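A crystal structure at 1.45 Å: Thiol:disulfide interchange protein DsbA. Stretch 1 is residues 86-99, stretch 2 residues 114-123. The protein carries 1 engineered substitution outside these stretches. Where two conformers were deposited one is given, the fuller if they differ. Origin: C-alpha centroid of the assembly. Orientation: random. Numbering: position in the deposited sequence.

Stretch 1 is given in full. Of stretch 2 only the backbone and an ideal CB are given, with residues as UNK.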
# COMPACT_ATOMS: atom_id res chain seq x y z
N ASP A 86 -3.72 -13.41 -4.37
CA ASP A 86 -3.20 -13.94 -5.65
C ASP A 86 -3.55 -13.09 -6.89
O ASP A 86 -2.93 -13.25 -7.95
CB ASP A 86 -3.61 -15.40 -5.87
CG ASP A 86 -2.85 -16.07 -7.03
OD1 ASP A 86 -1.67 -15.72 -7.27
OD2 ASP A 86 -3.43 -16.94 -7.70
N SER A 87 -4.54 -12.22 -6.77
CA SER A 87 -4.82 -11.27 -7.85
C SER A 87 -5.21 -9.90 -7.29
O SER A 87 -6.24 -9.34 -7.65
CB SER A 87 -5.86 -11.81 -8.83
OG SER A 87 -5.24 -12.52 -9.89
N LYS A 88 -4.36 -9.39 -6.42
CA LYS A 88 -4.52 -8.07 -5.83
C LYS A 88 -4.53 -6.97 -6.90
O LYS A 88 -5.23 -5.97 -6.78
CB LYS A 88 -3.41 -7.84 -4.81
CG LYS A 88 -3.55 -6.58 -3.97
CD LYS A 88 -2.44 -6.50 -2.94
CE LYS A 88 -2.58 -5.29 -2.05
NZ LYS A 88 -1.56 -5.30 -0.98
N ASP A 89 -3.75 -7.17 -7.97
CA ASP A 89 -3.61 -6.13 -8.99
C ASP A 89 -4.91 -5.82 -9.72
O ASP A 89 -5.24 -4.65 -9.92
CB ASP A 89 -2.48 -6.48 -9.96
CG ASP A 89 -1.14 -6.53 -9.28
OD1 ASP A 89 -1.04 -6.05 -8.12
OD2 ASP A 89 -0.18 -7.05 -9.88
N VAL A 90 -5.64 -6.87 -10.12
CA VAL A 90 -6.97 -6.75 -10.72
C VAL A 90 -7.95 -6.08 -9.75
O VAL A 90 -8.71 -5.19 -10.12
CB VAL A 90 -7.52 -8.15 -11.13
CG1 VAL A 90 -8.83 -8.01 -11.91
CG2 VAL A 90 -6.48 -8.92 -11.96
N ALA A 91 -7.93 -6.54 -8.49
CA ALA A 91 -8.83 -5.99 -7.45
C ALA A 91 -8.61 -4.48 -7.25
O ALA A 91 -9.54 -3.69 -7.33
CB ALA A 91 -8.67 -6.74 -6.15
N ASN A 92 -7.35 -4.10 -7.04
CA ASN A 92 -7.02 -2.69 -6.87
C ASN A 92 -7.38 -1.86 -8.09
O ASN A 92 -7.92 -0.77 -7.96
CB ASN A 92 -5.54 -2.54 -6.55
CG ASN A 92 -5.23 -2.92 -5.13
OD1 ASN A 92 -6.12 -3.09 -4.29
ND2 ASN A 92 -3.94 -3.02 -4.83
N SER A 93 -7.07 -2.42 -9.26
CA SER A 93 -7.47 -1.84 -10.53
C SER A 93 -8.97 -1.55 -10.55
O SER A 93 -9.37 -0.43 -10.85
CB SER A 93 -7.10 -2.76 -11.69
OG SER A 93 -7.43 -2.14 -12.92
N HIS A 94 -9.77 -2.57 -10.23
CA HIS A 94 -11.23 -2.47 -10.18
C HIS A 94 -11.70 -1.42 -9.16
O HIS A 94 -12.58 -0.62 -9.44
CB HIS A 94 -11.86 -3.84 -9.87
CG HIS A 94 -12.18 -4.65 -11.09
ND1 HIS A 94 -13.35 -5.38 -11.23
CD2 HIS A 94 -11.50 -4.81 -12.25
CE1 HIS A 94 -13.35 -5.97 -12.41
NE2 HIS A 94 -12.24 -5.64 -13.05
N ILE A 95 -11.08 -1.40 -7.99
CA ILE A 95 -11.51 -0.49 -6.92
C ILE A 95 -11.15 0.96 -7.20
O ILE A 95 -11.96 1.86 -6.99
CB ILE A 95 -10.97 -0.94 -5.55
CG1 ILE A 95 -11.54 -2.30 -5.19
CG2 ILE A 95 -11.32 0.07 -4.46
CD1 ILE A 95 -10.74 -3.07 -4.18
N PHE A 96 -9.92 1.20 -7.66
CA PHE A 96 -9.56 2.55 -8.06
C PHE A 96 -10.48 3.08 -9.15
O PHE A 96 -10.87 4.23 -9.09
CB PHE A 96 -8.10 2.64 -8.54
CG PHE A 96 -7.10 2.78 -7.42
CD1 PHE A 96 -7.14 3.85 -6.54
CD2 PHE A 96 -6.10 1.84 -7.28
CE1 PHE A 96 -6.18 3.96 -5.54
CE2 PHE A 96 -5.16 1.94 -6.27
CZ PHE A 96 -5.20 3.00 -5.40
N ASP A 97 -10.80 2.24 -10.14
CA ASP A 97 -11.72 2.67 -11.21
C ASP A 97 -13.09 3.05 -10.63
O ASP A 97 -13.58 4.15 -10.86
CB ASP A 97 -11.88 1.62 -12.32
CG ASP A 97 -12.70 2.14 -13.47
OD1 ASP A 97 -13.91 1.84 -13.54
OD2 ASP A 97 -12.16 2.92 -14.29
N ALA A 98 -13.66 2.14 -9.84
CA ALA A 98 -14.95 2.39 -9.19
C ALA A 98 -15.00 3.70 -8.39
O ALA A 98 -15.96 4.46 -8.51
CB ALA A 98 -15.31 1.23 -8.30
N MET A 99 -13.96 3.96 -7.59
CA MET A 99 -13.91 5.16 -6.75
C MET A 99 -13.53 6.41 -7.53
O MET A 99 -14.22 7.41 -7.48
CB MET A 99 -12.91 4.96 -5.61
CG MET A 99 -13.37 4.00 -4.52
SD MET A 99 -14.48 4.76 -3.32
CE MET A 99 -13.37 5.89 -2.49
N UNK A 114 -22.79 -4.89 -1.79
CA UNK A 114 -23.46 -5.20 -3.05
C UNK A 114 -22.45 -5.23 -4.20
O UNK A 114 -22.44 -6.16 -5.00
CB UNK A 114 -24.56 -4.18 -3.34
N UNK A 115 -21.61 -4.20 -4.27
CA UNK A 115 -20.58 -4.10 -5.30
C UNK A 115 -19.63 -5.31 -5.27
O UNK A 115 -19.34 -5.93 -6.31
CB UNK A 115 -19.79 -2.80 -5.12
N UNK A 116 -19.15 -5.66 -4.08
CA UNK A 116 -18.23 -6.79 -3.95
C UNK A 116 -18.88 -8.08 -4.44
O UNK A 116 -18.25 -8.87 -5.15
CB UNK A 116 -17.78 -6.95 -2.50
N UNK A 117 -20.14 -8.31 -4.05
CA UNK A 117 -20.84 -9.51 -4.47
C UNK A 117 -20.93 -9.70 -5.97
O UNK A 117 -21.02 -10.82 -6.45
CB UNK A 117 -22.25 -9.50 -3.89
N UNK A 118 -20.90 -8.58 -6.70
CA UNK A 118 -21.01 -8.57 -8.16
C UNK A 118 -19.68 -8.68 -8.92
O UNK A 118 -19.71 -8.87 -10.13
CB UNK A 118 -21.72 -7.28 -8.59
N UNK A 119 -18.54 -8.57 -8.24
CA UNK A 119 -17.24 -8.65 -8.93
C UNK A 119 -16.80 -10.09 -9.19
O UNK A 119 -16.87 -10.93 -8.30
CB UNK A 119 -16.17 -7.93 -8.11
N UNK A 120 -16.33 -10.37 -10.41
CA UNK A 120 -15.75 -11.69 -10.74
C UNK A 120 -14.42 -11.63 -11.51
O UNK A 120 -13.76 -12.67 -11.69
CB UNK A 120 -16.76 -12.49 -11.57
N UNK A 121 -14.03 -10.44 -11.98
CA UNK A 121 -12.69 -10.24 -12.58
C UNK A 121 -11.63 -10.54 -11.54
O UNK A 121 -10.52 -10.98 -11.88
CB UNK A 121 -12.52 -8.82 -13.11
N UNK A 122 -11.98 -10.26 -10.29
CA UNK A 122 -11.37 -10.87 -9.12
C UNK A 122 -12.50 -11.52 -8.32
O UNK A 122 -13.68 -11.26 -8.60
CB UNK A 122 -10.60 -9.85 -8.28
N UNK A 123 -12.15 -12.34 -7.34
CA UNK A 123 -13.13 -13.10 -6.55
C UNK A 123 -13.86 -12.19 -5.56
O UNK A 123 -13.55 -12.18 -4.36
CB UNK A 123 -12.44 -14.24 -5.80

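Stretch 1 is a helix from 88 to 99, and stretch 2 runs past it as a last helical segment followed by a loop. The two helix axes come no closer than 12.5 Å.

Position 114 is helical, with nothing of stretch 1 near its CB; any helix-tolerant polar residue would serve. It is K114, which turns to position 118.

Position 115 points toward stretch 1, yet its CB has nothing within 5.5 Å. What lies across is the mostly apolar side of the helix formed by I95, A98 and the CB and carbonyl of H94, so a long side chain is needed: Met, Phe or Trp. The deposited residue is W115, with chi1 t. Its CH2 lies 3.7 Å from I95 CG1 and its CZ2 3.8 Å from A98 CB.

Position 116 points sideways, and several aliphatics would do. L116 brings its end nearer but makes no contact.

Position 117 is helical, out of reach and has room for a CB, so this contact does not demand glycine. It is G117 nonetheless.

Position 118 is also out of reach, and a polar residue suits it. E118 is the acidic partner of K114, in a salt bridge with K114 NZ 2.7 Å from E118 OE2.

At 119 the backbone turns extended (phi/psi -82/134), and CB points toward stretch 1, 4.9 Å from H94 ND1. That nitrogen invites a polar side chain of medium length, such as Gln or Glu. Q119 places its amide end near the plane of the imidazole, at its edge.

Position 120 points away, which leaves the choice wide. T120 takes chi1 p and makes no contact here.

Position 121 points toward stretch 1 with little space: its ideal CB is 3.0 Å from H94 CE1 and 4.0 Å from V90 CG1. Small residues, Ala, Gly or perhaps Ser, are the natural candidates. A121 fits tightly, its CB 3.1 Å from H94 CE1, while its O meets V90 CG1 at 3.4 Å.

Position 122 is extended and comes nearest the helix, its CA 5.7 Å from the CA of A91. CB points toward stretch 1, 4.2 Å from A91 CB, and the small alanine leaves a flat surface that favours an aromatic or a large aliphatic. F122, with chi1 p, lays one ring face over A91, whose CB sits 3.9 Å from the ring centroid in a CH-pi contact; F122 CE1 reaches H94 CB at 3.6 Å.

Position 123 is out of reach and precedes a helix, favouring Asp, Ser, Thr or Asn. D123 caps a backbone N just beyond the stretch.

Stretch 2 114-123: KWLGEQTAFD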
# COMPACT_ATOMS: atom_id res chain seq x y z
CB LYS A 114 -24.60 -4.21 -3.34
CG LYS A 114 -25.27 -4.36 -4.70
CD LYS A 114 -26.12 -3.14 -5.05
CE LYS A 114 -26.80 -3.27 -6.41
NZ LYS A 114 -25.84 -3.17 -7.54
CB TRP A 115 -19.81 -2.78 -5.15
CG TRP A 115 -18.82 -2.51 -6.25
CD1 TRP A 115 -19.07 -1.94 -7.46
CD2 TRP A 115 -17.41 -2.80 -6.23
NE1 TRP A 115 -17.91 -1.87 -8.20
CE2 TRP A 115 -16.88 -2.39 -7.46
CE3 TRP A 115 -16.56 -3.37 -5.28
CZ2 TRP A 115 -15.52 -2.53 -7.78
CZ3 TRP A 115 -15.20 -3.52 -5.60
CH2 TRP A 115 -14.71 -3.10 -6.84
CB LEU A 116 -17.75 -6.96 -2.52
CG LEU A 116 -16.66 -6.01 -2.04
CD1 LEU A 116 -16.38 -6.28 -0.55
CD2 LEU A 116 -15.38 -6.20 -2.88
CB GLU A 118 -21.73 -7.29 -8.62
CG GLU A 118 -23.18 -7.23 -8.17
CD GLU A 118 -23.74 -5.82 -8.14
OE1 GLU A 118 -23.02 -4.85 -8.48
OE2 GLU A 118 -24.91 -5.69 -7.76
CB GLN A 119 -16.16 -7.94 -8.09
CG GLN A 119 -16.47 -6.49 -7.74
CD GLN A 119 -16.96 -5.68 -8.91
OE1 GLN A 119 -18.04 -5.06 -8.86
NE2 GLN A 119 -16.18 -5.68 -10.00
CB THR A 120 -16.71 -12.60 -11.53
OG1 THR A 120 -17.12 -11.91 -12.72
CG2 THR A 120 -17.92 -13.00 -10.69
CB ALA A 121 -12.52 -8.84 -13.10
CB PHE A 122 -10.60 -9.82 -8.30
CG PHE A 122 -11.48 -8.77 -7.65
CD1 PHE A 122 -11.92 -7.67 -8.36
CD2 PHE A 122 -11.85 -8.88 -6.31
CE1 PHE A 122 -12.72 -6.68 -7.77
CE2 PHE A 122 -12.64 -7.91 -5.70
CZ PHE A 122 -13.09 -6.81 -6.43
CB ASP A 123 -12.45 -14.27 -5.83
CG ASP A 123 -13.43 -15.36 -5.38
OD1 ASP A 123 -14.61 -15.07 -5.06
OD2 ASP A 123 -12.99 -16.53 -5.31
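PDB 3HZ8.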